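Local coordinates for oxidoreductase, NAD-binding/iron-sulfur cluster-binding protein (Nitratireductor pacificus pht-3B, PDB 6ZXU) that acts as a catabolic reductive dehalogenase, an oxidoreductase that binds cobalamin and two [4Fe-4S] clusters, at residues 45-50 with 264-269; 71-76 with 460-465; 142-147 with 181-186; 291-296 with 507-512. One frame throughout, in Å; residues are numbered along the deposited sequence. Where two conformers were deposited one is given.

Interaction 1: residues 45-50 with 264-269; sequences LERLAR and LGIDGT
Three groups converge on OD2 of Asp267: the NH2 and NE nitrogens of Arg47 and a bridging water. Arg47 NH2 donates the principal bond of this salt bridge, 2.9 Å from Asp267 OD2 and nearly straight at 167°, meeting the oxygen on its syn side from somewhat outside the carboxylate plane. Arg47 NE adds a weak, more bent bond to Asp267 OD2 at 3.4 Å. An arginine suits the place because its arm, extended from CG to NE, spans the gap between loops whose backbones stay well apart. The water accepts from Arg47 NE and donates to Asp267 OD2 and Glu46 OE2, joining two carboxylates whose oxygens, Glu46 OE2 and Asp267 OD2, are only 4.2 Å apart. Arg47, together with Arg36, which forms a salt bridge to Glu46, probably offsets that like charge. Replacing Arg47 by alanine is likely to leave Asp267 without its cationic mate and the two acids less well screened. Asp267 rides on a type I turn from Gly265 to Gly268, and Gly265, with positive phi, closes a Schellman motif. The arginine thus ties the loop preceding helix 74-85 to the end of helix 260-264, where it also touches Glu261 and Val262.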
loop_
_atom_site.group_PDB
_atom_site.type_symbol
_atom_site.label_atom_id
_atom_site.label_comp_id
_atom_site.label_asym_id
_atom_site.label_seq_id
_atom_site.Cartn_x
_atom_site.Cartn_y
_atom_site.Cartn_z
ATOM N N LEU A 45 19.100 -2.472 -15.152
ATOM C CA LEU A 45 19.271 -1.422 -16.146
ATOM C C LEU A 45 20.755 -1.016 -16.300
ATOM O O LEU A 45 21.204 -0.651 -17.368
ATOM C CB LEU A 45 18.435 -0.202 -15.795
ATOM C CG LEU A 45 16.919 -0.419 -15.642
ATOM C CD1 LEU A 45 16.199 0.895 -15.341
ATOM C CD2 LEU A 45 16.344 -1.121 -16.819
ATOM N N GLU A 46 21.501 -1.100 -15.242
ATOM C CA GLU A 46 22.895 -0.773 -15.276
ATOM C C GLU A 46 23.746 -1.754 -16.063
ATOM O O GLU A 46 24.942 -1.523 -16.243
ATOM C CB GLU A 46 23.440 -0.593 -13.837
ATOM C CG GLU A 46 23.711 -1.906 -13.068
ATOM C CD GLU A 46 22.451 -2.586 -12.412
ATOM O OE1 GLU A 46 21.289 -2.104 -12.599
ATOM O OE2 GLU A 46 22.645 -3.634 -11.744
ATOM N N ARG A 47 23.193 -2.859 -16.539
ATOM C CA ARG A 47 23.939 -3.807 -17.361
ATOM C C ARG A 47 23.569 -3.712 -18.823
ATOM O O ARG A 47 23.990 -4.556 -19.609
ATOM C CB ARG A 47 23.685 -5.240 -16.818
ATOM C CG ARG A 47 24.316 -5.445 -15.463
ATOM C CD ARG A 47 24.185 -6.899 -15.052
ATOM N NE ARG A 47 24.830 -7.154 -13.765
ATOM C CZ ARG A 47 26.042 -7.676 -13.620
ATOM N NH1 ARG A 47 26.785 -7.984 -14.668
ATOM N NH2 ARG A 47 26.528 -7.883 -12.393
ATOM N N LEU A 48 22.792 -2.713 -19.209
ATOM C CA LEU A 48 22.422 -2.555 -20.610
ATOM C C LEU A 48 23.473 -1.674 -21.306
ATOM O O LEU A 48 24.051 -0.771 -20.692
ATOM C CB LEU A 48 21.085 -1.900 -20.741
ATOM C CG LEU A 48 19.965 -2.734 -20.079
ATOM C CD1 LEU A 48 18.660 -2.031 -20.236
ATOM C CD2 LEU A 48 19.871 -4.131 -20.641
ATOM N N ALA A 49 23.641 -1.909 -22.608
ATOM C CA ALA A 49 24.593 -1.140 -23.404
ATOM C C ALA A 49 24.051 0.272 -23.624
ATOM O O ALA A 49 22.937 0.437 -24.035
ATOM C CB ALA A 49 24.785 -1.805 -24.734
ATOM N N ARG A 50 24.869 1.260 -23.327
ATOM C CA ARG A 50 24.529 2.667 -23.445
ATOM C C ARG A 50 25.630 3.461 -24.219
ATOM O O ARG A 50 26.768 3.038 -24.339
ATOM C CB ARG A 50 24.376 3.232 -22.067
ATOM C CG ARG A 50 23.108 2.720 -21.397
ATOM C CD ARG A 50 22.869 3.327 -20.027
ATOM N NE ARG A 50 21.898 2.455 -19.372
ATOM C CZ ARG A 50 20.597 2.518 -19.520
ATOM N NH1 ARG A 50 20.048 3.489 -20.260
ATOM N NH2 ARG A 50 19.827 1.583 -18.914
ATOM N N LEU A 264 19.831 -14.507 -14.419
ATOM C CA LEU A 264 19.757 -15.088 -13.092
ATOM C C LEU A 264 19.503 -14.096 -11.959
ATOM O O LEU A 264 19.280 -14.515 -10.811
ATOM C CB LEU A 264 21.019 -15.886 -12.745
ATOM C CG LEU A 264 21.042 -17.311 -13.312
ATOM C CD1 LEU A 264 22.301 -18.033 -12.848
ATOM C CD2 LEU A 264 19.883 -18.130 -12.837
ATOM N N GLY A 265 19.617 -12.800 -12.240
ATOM C CA GLY A 265 19.311 -11.807 -11.236
ATOM C C GLY A 265 20.343 -11.780 -10.137
ATOM O O GLY A 265 20.028 -11.655 -8.977
ATOM N N ILE A 266 21.625 -11.820 -10.521
ATOM C CA ILE A 266 22.687 -12.060 -9.528
ATOM C C ILE A 266 22.751 -10.969 -8.458
ATOM O O ILE A 266 23.142 -11.226 -7.291
ATOM C CB ILE A 266 24.053 -12.288 -10.250
ATOM C CG1 ILE A 266 25.042 -12.938 -9.292
ATOM C CG2 ILE A 266 24.720 -11.021 -10.813
ATOM C CD1 ILE A 266 24.800 -14.435 -9.086
ATOM N N ASP A 267 22.437 -9.750 -8.865
ATOM C CA ASP A 267 22.511 -8.611 -7.950
ATOM C C ASP A 267 21.226 -8.368 -7.185
ATOM O O ASP A 267 21.055 -7.355 -6.553
ATOM C CB ASP A 267 22.930 -7.346 -8.752
ATOM C CG ASP A 267 24.426 -7.399 -9.213
ATOM O OD1 ASP A 267 25.299 -7.978 -8.435
ATOM O OD2 ASP A 267 24.725 -6.955 -10.364
ATOM N N GLY A 268 20.287 -9.282 -7.303
ATOM C CA GLY A 268 19.010 -9.188 -6.603
ATOM C C GLY A 268 17.880 -8.636 -7.417
ATOM O O GLY A 268 16.945 -8.127 -6.888
ATOM N N THR A 269 18.000 -8.699 -8.717
ATOM C CA THR A 269 17.078 -8.121 -9.619
ATOM C C THR A 269 16.060 -9.170 -10.076
ATOM O O THR A 269 16.260 -10.361 -9.845
ATOM C CB THR A 269 17.863 -7.474 -10.808
ATOM O OG1 THR A 269 18.793 -8.387 -11.424
ATOM C CG2 THR A 269 18.619 -6.261 -10.321
HETATM O O HOH W 1 22.758 -6.381 -11.793
#

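Interaction 2: residues 71-76 with 460-465; sequences DSLLGD and AGVMAA
Asp76 lays its carboxylate against the methyl group of Ala465, with Asp76 OD1 3.4 Å from Ala465 CB. Asp76 CB lies 4.3 Å from Val462 CG1, on the turn before Ala465. Here the chains come close, with the CA atoms of Asp76 and Val462 5.7 Å apart, and the short alanine side chain leaves room for a carboxylate beside it. Leu73 adds a looser apolar touch on Val462, less certain because this leucine was modelled in two conformers.

With Asp76 CG anti to its own carbonyl carbon (chi1 -56°), the acid group is brought over Ala465, where a water bonds both partners. That water donates to Asp76 OD1 and, at 2.6 Å, to Ala465 O. The stronger partner of the acid is Arg469, four residues beyond Ala465 on helix 445-469, which forms a salt bridge with Asp76 OD1. An asparagine in place of Asp76 would remove the charge and would probably leave Arg469 without its anionic mate.

Further out, Ser72 OG accepts from Leu74 N at 3.2 Å, a capping bond in the turn that leads into the helix; the same OG is also hydrogen-bonded to Ser69 O. Val462 is also covered by Leu390 of helix 376-390 and Met174 of helix 168-190. On another side of helix 445-469, Met463 and Ala464 pack on Phe519 of strand 514-521.

The chemistry is mixed: the small Ala465 lets the carboxylate lie against the helix and Val462 adds hydrocarbon beside it, while the buried acid, compensated by arginine and water, probably stays ionised.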
loop_
_atom_site.group_PDB
_atom_site.type_symbol
_atom_site.label_atom_id
_atom_site.label_comp_id
_atom_site.label_asym_id
_atom_site.label_seq_id
_atom_site.Cartn_x
_atom_site.Cartn_y
_atom_site.Cartn_z
ATOM N N ASP A 71 -19.005 -2.125 -22.188
ATOM C CA ASP A 71 -18.786 -3.045 -21.029
ATOM C C ASP A 71 -17.486 -2.845 -20.247
ATOM O O ASP A 71 -17.252 -3.632 -19.235
ATOM C CB ASP A 71 -18.695 -4.557 -21.409
ATOM C CG ASP A 71 -20.018 -5.156 -21.878
ATOM O OD1 ASP A 71 -21.165 -4.582 -21.631
ATOM O OD2 ASP A 71 -19.831 -6.260 -22.454
ATOM N N SER A 72 -16.624 -1.946 -20.763
ATOM C CA SER A 72 -15.307 -1.885 -20.214
ATOM C C SER A 72 -15.170 -0.814 -19.179
ATOM O O SER A 72 -15.882 0.162 -19.048
ATOM C CB SER A 72 -14.195 -1.748 -21.278
ATOM O OG SER A 72 -14.036 -0.401 -21.636
ATOM N N LEU A 73 -14.118 -1.009 -18.429
ATOM C CA LEU A 73 -13.610 -0.128 -17.412
ATOM C C LEU A 73 -13.080 1.259 -17.888
ATOM O O LEU A 73 -12.712 2.106 -17.104
ATOM C CB LEU A 73 -12.431 -0.963 -16.945
ATOM C CG LEU A 73 -11.435 -0.801 -15.905
ATOM C CD1 LEU A 73 -11.029 -2.238 -15.844
ATOM C CD2 LEU A 73 -10.351 0.054 -16.462
ATOM N N LEU A 74 -13.034 1.465 -19.197
ATOM C CA LEU A 74 -12.317 2.598 -19.772
ATOM C C LEU A 74 -12.724 3.984 -19.216
ATOM O O LEU A 74 -11.867 4.805 -18.852
ATOM C CB LEU A 74 -12.470 2.545 -21.291
ATOM C CG LEU A 74 -11.712 3.610 -22.036
ATOM C CD1 LEU A 74 -10.204 3.435 -21.836
ATOM C CD2 LEU A 74 -12.025 3.550 -23.525
ATOM N N GLY A 75 -14.020 4.219 -19.072
ATOM C CA GLY A 75 -14.526 5.489 -18.580
ATOM C C GLY A 75 -14.101 5.797 -17.177
ATOM O O GLY A 75 -13.824 6.935 -16.804
ATOM N N ASP A 76 -13.940 4.764 -16.403
ATOM C CA ASP A 76 -13.501 4.884 -15.017
ATOM C C ASP A 76 -12.014 5.218 -14.817
ATOM O O ASP A 76 -11.686 6.118 -14.065
ATOM C CB ASP A 76 -13.894 3.569 -14.292
ATOM C CG ASP A 76 -15.429 3.278 -14.418
ATOM O OD1 ASP A 76 -16.234 4.317 -14.321
ATOM O OD2 ASP A 76 -15.812 2.100 -14.643
ATOM N N ALA A 460 -9.649 0.723 -5.712
ATOM C CA ALA A 460 -10.988 0.429 -5.270
ATOM C C ALA A 460 -11.992 1.448 -5.806
ATOM O O ALA A 460 -13.130 1.091 -5.991
ATOM C CB ALA A 460 -11.090 0.369 -3.726
ATOM N N GLY A 461 -11.583 2.670 -6.006
ATOM C CA GLY A 461 -12.448 3.678 -6.609
ATOM C C GLY A 461 -12.824 3.282 -7.999
ATOM O O GLY A 461 -13.975 3.362 -8.394
ATOM N N VAL A 462 -11.843 2.827 -8.770
ATOM C CA VAL A 462 -12.077 2.363 -10.147
ATOM C C VAL A 462 -12.987 1.142 -10.140
ATOM O O VAL A 462 -13.934 1.045 -10.920
ATOM C CB VAL A 462 -10.733 2.071 -10.860
ATOM C CG1 VAL A 462 -10.989 1.290 -12.103
ATOM C CG2 VAL A 462 -10.065 3.354 -11.238
ATOM N N MET A 463 -12.730 0.187 -9.265
ATOM C CA MET A 463 -13.481 -1.058 -9.232
ATOM C C MET A 463 -14.932 -0.833 -8.843
ATOM O O MET A 463 -15.832 -1.400 -9.458
ATOM C CB MET A 463 -12.816 -2.064 -8.310
ATOM C CG MET A 463 -11.517 -2.618 -8.930
ATOM S SD MET A 463 -10.622 -3.663 -7.778
ATOM C CE MET A 463 -11.571 -5.180 -7.881
ATOM N N ALA A 464 -15.170 -0.067 -7.816
ATOM C CA ALA A 464 -16.507 0.283 -7.407
ATOM C C ALA A 464 -17.245 1.042 -8.512
ATOM O O ALA A 464 -18.433 0.800 -8.745
ATOM C CB ALA A 464 -16.480 1.077 -6.138
ATOM N N ALA A 465 -16.553 1.919 -9.231
ATOM C CA ALA A 465 -17.178 2.649 -10.380
ATOM C C ALA A 465 -17.589 1.713 -11.461
ATOM O O ALA A 465 -18.679 1.863 -12.048
ATOM C CB ALA A 465 -16.250 3.692 -10.946
HETATM O O HOH W 2 -19.044 4.184 -13.106
#

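Interaction 3: residues 142-147 with 181-186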
loop_
_atom_site.group_PDB
_atom_site.type_symbol
_atom_site.label_atom_id
_atom_site.label_comp_id
_atom_site.label_asym_id
_atom_site.label_seq_id
_atom_site.Cartn_x
_atom_site.Cartn_y
_atom_site.Cartn_z
ATOM N N HIS A 142 15.607 19.942 -16.586
ATOM C CA HIS A 142 15.701 18.521 -16.391
ATOM C C HIS A 142 14.370 17.838 -16.405
ATOM O O HIS A 142 13.356 18.447 -16.072
ATOM C CB HIS A 142 16.433 18.251 -15.079
ATOM C CG HIS A 142 17.882 18.629 -15.125
ATOM N ND1 HIS A 142 18.324 19.907 -14.793
ATOM C CD2 HIS A 142 18.995 17.906 -15.436
ATOM C CE1 HIS A 142 19.649 19.950 -14.896
ATOM N NE2 HIS A 142 20.079 18.744 -15.264
ATOM N N ALA A 143 14.397 16.563 -16.819
ATOM C CA ALA A 143 13.265 15.735 -16.857
ATOM C C ALA A 143 13.587 14.388 -16.137
ATOM O O ALA A 143 14.588 13.723 -16.429
ATOM C CB ALA A 143 12.820 15.484 -18.249
ATOM N N LEU A 144 12.748 14.050 -15.152
ATOM C CA LEU A 144 12.592 12.663 -14.659
ATOM C C LEU A 144 11.586 11.947 -15.504
ATOM O O LEU A 144 10.453 12.355 -15.562
ATOM C CB LEU A 144 12.152 12.666 -13.229
ATOM C CG LEU A 144 12.005 11.281 -12.614
ATOM C CD1 LEU A 144 13.292 10.800 -12.069
ATOM C CD2 LEU A 144 11.037 11.428 -11.467
ATOM N N VAL A 145 12.023 10.857 -16.181
ATOM C CA VAL A 145 11.182 10.140 -17.091
ATOM C C VAL A 145 10.991 8.746 -16.493
ATOM O O VAL A 145 11.945 8.157 -15.979
ATOM C CB VAL A 145 11.812 10.004 -18.482
ATOM C CG1 VAL A 145 10.833 9.464 -19.479
ATOM C CG2 VAL A 145 12.331 11.371 -18.958
ATOM N N PHE A 146 9.767 8.260 -16.513
ATOM C CA PHE A 146 9.470 6.926 -15.996
ATOM C C PHE A 146 8.459 6.229 -16.832
ATOM O O PHE A 146 7.636 6.856 -17.488
ATOM C CB PHE A 146 9.076 6.956 -14.557
ATOM C CG PHE A 146 7.821 7.718 -14.314
ATOM C CD1 PHE A 146 6.582 7.072 -14.504
ATOM C CD2 PHE A 146 7.849 9.007 -13.857
ATOM C CE1 PHE A 146 5.418 7.753 -14.235
ATOM C CE2 PHE A 146 6.655 9.722 -13.652
ATOM C CZ PHE A 146 5.432 9.097 -13.868
ATOM N N ALA A 147 8.538 4.898 -16.856
ATOM C CA ALA A 147 7.615 4.042 -17.606
ATOM C C ALA A 147 6.879 3.189 -16.564
ATOM O O ALA A 147 7.424 2.783 -15.526
ATOM C CB ALA A 147 8.302 3.149 -18.590
ATOM N N ALA A 181 2.018 13.347 -10.692
ATOM C CA ALA A 181 1.405 14.315 -9.784
ATOM C C ALA A 181 2.032 14.263 -8.422
ATOM O O ALA A 181 2.341 15.315 -7.856
ATOM C CB ALA A 181 -0.094 14.061 -9.651
ATOM N N ILE A 182 2.363 13.059 -7.942
ATOM C CA ILE A 182 2.928 12.927 -6.610
ATOM C C ILE A 182 4.367 13.446 -6.622
ATOM O O ILE A 182 4.769 14.172 -5.737
ATOM C CB ILE A 182 2.843 11.469 -6.123
ATOM C CG1 ILE A 182 1.410 11.087 -5.869
ATOM C CG2 ILE A 182 3.648 11.354 -4.852
ATOM C CD1 ILE A 182 1.228 9.582 -5.707
ATOM N N LEU A 183 5.129 13.052 -7.642
ATOM C CA LEU A 183 6.500 13.397 -7.703
ATOM C C LEU A 183 6.735 14.877 -7.970
ATOM O O LEU A 183 7.610 15.468 -7.372
ATOM C CB LEU A 183 7.253 12.553 -8.697
ATOM C CG LEU A 183 7.470 11.043 -8.348
ATOM C CD1 LEU A 183 8.170 10.369 -9.483
ATOM C CD2 LEU A 183 8.246 10.917 -7.050
ATOM N N SER A 184 5.959 15.455 -8.869
ATOM C CA SER A 184 6.003 16.898 -9.089
ATOM C C SER A 184 5.626 17.656 -7.867
ATOM O O SER A 184 6.304 18.630 -7.484
ATOM C CB SER A 184 5.156 17.284 -10.285
ATOM O OG SER A 184 3.781 17.119 -10.080
ATOM N N GLY A 185 4.598 17.182 -7.144
ATOM C CA GLY A 185 4.258 17.834 -5.899
ATOM C C GLY A 185 5.276 17.730 -4.836
ATOM O O GLY A 185 5.468 18.654 -4.060
ATOM N N TYR A 186 5.959 16.592 -4.774
ATOM C CA TYR A 186 7.094 16.399 -3.842
ATOM C C TYR A 186 8.218 17.410 -4.097
ATOM O O TYR A 186 8.730 18.028 -3.152
ATOM C CB TYR A 186 7.682 14.967 -4.028
ATOM C CG TYR A 186 9.013 14.700 -3.447
ATOM C CD1 TYR A 186 9.252 14.900 -2.104
ATOM C CD2 TYR A 186 10.041 14.189 -4.218
ATOM C CE1 TYR A 186 10.477 14.621 -1.539
ATOM C CE2 TYR A 186 11.301 13.860 -3.667
ATOM C CZ TYR A 186 11.522 14.059 -2.339
ATOM O OH TYR A 186 12.760 13.789 -1.797
#
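Leu144 and Leu183 mark the nearest approach of strand 142-147 to helix 181-186, their CA atoms 9.3 Å apart, a spacing bridged by one layer of side chains. The helix is regular here, with Gly185 N bonded to Ala181 O at 3.0 Å. The strand is held on both edges, Leu144 pairing through its backbone with Val237 and Val145 with Gly123, so its backbone polar groups are occupied within the sheet and the helix meets hydrocarbon alone.

The alternation of the strand decides who takes part. Leu144 and Phe146 point toward the helix, while Val145 between them packs on Ala213 and Leu215. Leu183 answers both with a single methyl. Leu144 CD2 lies 3.6 Å from Leu183 CD1, a close methyl-to-methyl touch between side chains that run at about a right angle to each other. With its CG opposite the backbone N (chi1 -178°), Leu144 reaches out from the sheet; Leu183, on the helix, has CG opposite the carbonyl carbon (chi1 -70°), which brings CD1 to Leu144. Phe146 completes the apolar surface more loosely, its CE2 at 4.5 Å from the same Leu183 CD1, with the methyl set obliquely to the ring. Branched leucines suit this layer because each can offer separate methyls to several neighbours.

Helix 103-116 shares the layer, Leu110 touching Leu144 and Ala114 touching Leu183; Tyr186 OH is hydrogen-bonded to Asn109 OD1 of that helix. The arrangement is one of helices packed on an antiparallel sheet, as in alpha+beta architecture, with helix 168-190 lying against four strands.

Interaction 4: residues 291-296 with 507-512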
loop_
_atom_site.group_PDB
_atom_site.type_symbol
_atom_site.label_atom_id
_atom_site.label_comp_id
_atom_site.label_asym_id
_atom_site.label_seq_id
_atom_site.Cartn_x
_atom_site.Cartn_y
_atom_site.Cartn_z
ATOM N N GLU A 291 -3.771 -20.287 -2.835
ATOM C CA GLU A 291 -4.491 -21.558 -2.977
ATOM C C GLU A 291 -3.861 -22.697 -2.232
ATOM O O GLU A 291 -4.461 -23.717 -2.125
ATOM C CB GLU A 291 -4.619 -21.920 -4.450
ATOM C CG GLU A 291 -3.338 -22.349 -5.142
ATOM C CD GLU A 291 -2.471 -21.219 -5.670
ATOM O OE1 GLU A 291 -2.794 -19.990 -5.490
ATOM O OE2 GLU A 291 -1.410 -21.582 -6.225
ATOM N N THR A 292 -2.652 -22.531 -1.704
ATOM C CA THR A 292 -1.970 -23.571 -0.936
ATOM C C THR A 292 -2.167 -23.449 0.549
ATOM O O THR A 292 -1.629 -24.263 1.282
ATOM C CB THR A 292 -0.424 -23.570 -1.186
ATOM O OG1 THR A 292 0.209 -22.381 -0.656
ATOM C CG2 THR A 292 -0.139 -23.679 -2.691
ATOM N N ILE A 293 -2.866 -22.397 1.012
ATOM C CA ILE A 293 -3.064 -22.207 2.432
ATOM C C ILE A 293 -4.346 -22.947 2.824
ATOM O O ILE A 293 -5.330 -22.841 2.092
ATOM C CB ILE A 293 -3.136 -20.687 2.742
ATOM C CG1 ILE A 293 -1.864 -19.974 2.263
ATOM C CG2 ILE A 293 -3.393 -20.394 4.220
ATOM C CD1 ILE A 293 -0.594 -20.374 2.976
ATOM N N ARG A 294 -4.349 -23.614 3.970
ATOM C CA ARG A 294 -5.559 -24.214 4.479
ATOM C C ARG A 294 -6.675 -23.204 4.712
ATOM O O ARG A 294 -6.487 -22.146 5.323
ATOM C CB ARG A 294 -5.359 -24.981 5.774
ATOM C CG ARG A 294 -4.649 -26.286 5.483
ATOM C CD ARG A 294 -4.682 -27.298 6.601
ATOM N NE ARG A 294 -5.773 -27.009 7.530
ATOM C CZ ARG A 294 -5.615 -26.878 8.853
ATOM N NH1 ARG A 294 -6.671 -26.607 9.623
ATOM N NH2 ARG A 294 -4.414 -27.031 9.422
ATOM N N ARG A 295 -7.868 -23.570 4.246
ATOM C CA ARG A 295 -9.107 -22.808 4.512
ATOM C C ARG A 295 -9.902 -23.509 5.584
ATOM O O ARG A 295 -9.947 -24.722 5.650
ATOM C CB ARG A 295 -9.935 -22.701 3.238
ATOM C CG ARG A 295 -9.156 -22.096 2.090
ATOM C CD ARG A 295 -9.156 -20.582 2.207
ATOM N NE ARG A 295 -8.233 -19.959 1.270
ATOM C CZ ARG A 295 -8.285 -18.693 0.936
ATOM N NH1 ARG A 295 -9.165 -17.877 1.494
ATOM N NH2 ARG A 295 -7.380 -18.208 0.075
ATOM N N VAL A 296 -10.611 -22.751 6.343
ATOM C CA VAL A 296 -11.536 -23.218 7.322
ATOM C C VAL A 296 -12.756 -22.401 7.210
ATOM O O VAL A 296 -12.744 -21.238 6.798
ATOM C CB VAL A 296 -10.901 -23.191 8.768
ATOM C CG1 VAL A 296 -9.844 -24.269 8.936
ATOM C CG2 VAL A 296 -10.230 -21.873 9.027
ATOM N N ASN A 507 -0.634 -11.782 7.049
ATOM C CA ASN A 507 -0.757 -12.576 5.833
ATOM C C ASN A 507 0.440 -13.520 5.732
ATOM O O ASN A 507 1.552 -13.166 6.107
ATOM C CB ASN A 507 -0.793 -11.621 4.595
ATOM C CG ASN A 507 -0.776 -12.334 3.293
ATOM O OD1 ASN A 507 0.242 -12.689 2.756
ATOM N ND2 ASN A 507 -1.972 -12.600 2.769
ATOM N N PRO A 508 0.246 -14.770 5.251
ATOM C CA PRO A 508 1.359 -15.700 5.291
ATOM C C PRO A 508 2.502 -15.393 4.301
ATOM O O PRO A 508 3.599 -15.948 4.429
ATOM C CB PRO A 508 0.690 -17.042 5.021
ATOM C CG PRO A 508 -0.571 -16.699 4.337
ATOM C CD PRO A 508 -1.021 -15.398 4.902
ATOM N N PHE A 509 2.304 -14.501 3.352
ATOM C CA PHE A 509 3.338 -14.214 2.360
ATOM C C PHE A 509 3.956 -12.824 2.580
ATOM O O PHE A 509 5.139 -12.694 2.329
ATOM C CB PHE A 509 2.784 -14.321 0.932
ATOM C CG PHE A 509 2.291 -15.700 0.607
ATOM C CD1 PHE A 509 3.185 -16.699 0.357
ATOM C CD2 PHE A 509 0.954 -16.028 0.692
ATOM C CE1 PHE A 509 2.752 -17.992 0.128
ATOM C CE2 PHE A 509 0.492 -17.304 0.408
ATOM C CZ PHE A 509 1.368 -18.301 0.154
ATOM N N ILE A 510 3.198 -11.792 2.929
ATOM C CA ILE A 510 3.761 -10.411 3.119
ATOM C C ILE A 510 3.738 -10.032 4.596
ATOM O O ILE A 510 4.028 -8.895 4.935
ATOM C CB ILE A 510 3.095 -9.366 2.233
ATOM C CG1 ILE A 510 1.651 -9.122 2.607
ATOM C CG2 ILE A 510 3.209 -9.746 0.782
ATOM C CD1 ILE A 510 1.100 -7.883 1.953
ATOM N N GLY A 511 3.427 -11.011 5.483
ATOM C CA GLY A 511 3.445 -10.716 6.876
ATOM C C GLY A 511 2.471 -9.643 7.246
ATOM O O GLY A 511 1.362 -9.562 6.708
ATOM N N PRO A 512 2.847 -8.776 8.181
ATOM C CA PRO A 512 1.941 -7.714 8.598
ATOM C C PRO A 512 2.174 -6.390 7.810
ATOM O O PRO A 512 1.645 -5.362 8.192
ATOM C CB PRO A 512 2.325 -7.474 10.049
ATOM C CG PRO A 512 3.777 -7.737 10.052
ATOM C CD PRO A 512 4.044 -8.834 9.017
#
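One isoleucine methyl, CD1 of Ile293, serves two different rings at once, the saturated ring of Pro508 and the aromatic ring of Phe509. Those rings stand on consecutive residues of an Asx turn headed by Asn507, within the connection between strands 505-506 and 514-521. Ile293 CD1 is 3.9 Å from Pro508 CG and 4.0 Å from Phe509 CZ. Its neighbour CG1 joins in, Ile293 CG1 lying 4.0 Å from Phe509 CE2, and the methyl approaches the aromatic ring obliquely. The isoleucine and phenylalanine side chains come from opposite directions. Setting CG1 opposite the carbonyl carbon (chi1 -57°) sends the longer branch of Ile293 to the rings, and this methylene-methyl arm is what suits isoleucine to the place.

The turn is fixed from within. Asn507 OD1 accepts from Phe509 N at 2.8 Å and from Ile510 N at 3.1 Å, the first donor lying well above the carbonyl plane and the second nearer to it. Gly511, at positive phi, suits the bend that follows, and Asn507 N bonds to Gly511 O. Asparagine is apt at the head of the turn, since its short amide reaches two backbone N-H groups while ND2 binds Leu495 O.

Outside, Ile531 and Ile613 touch both Ile293 and Pro508. The side chain of Pro508 is about 10 Å from the bound cobalamin and about 11 Å from an iron-sulfur cluster, so the packing lies near the cofactors without touching them through Pro508. At its margin Thr292 OG1, hydrogen-bonded to Pro289 O, sits 4.3 Å from Phe509 CZ, at the ring edge.

In the fold
Along the chain, interaction 1 closes before interaction 4 opens, and interaction 3 falls between the paired segments of both interaction 1 and interaction 2. Interactions 1 and 2 cross in sequence, as do 2 and 4. None touches another: centres lie 24 to 36 Å apart, with interactions 3 and 4 on opposite sides of the chain's centre. Interaction 3 packs helix 168-190 on one four-stranded antiparallel sheet; interaction 2 involves helix 445-469, which covers strand 514-521 of a second sheet with the same 1-2-4-3 order. The loop of interaction 4, near the cofactors, leads into that strand. Interactions 1, 2 and 4 join segments more than 200 residues apart, interaction 3 a local pair.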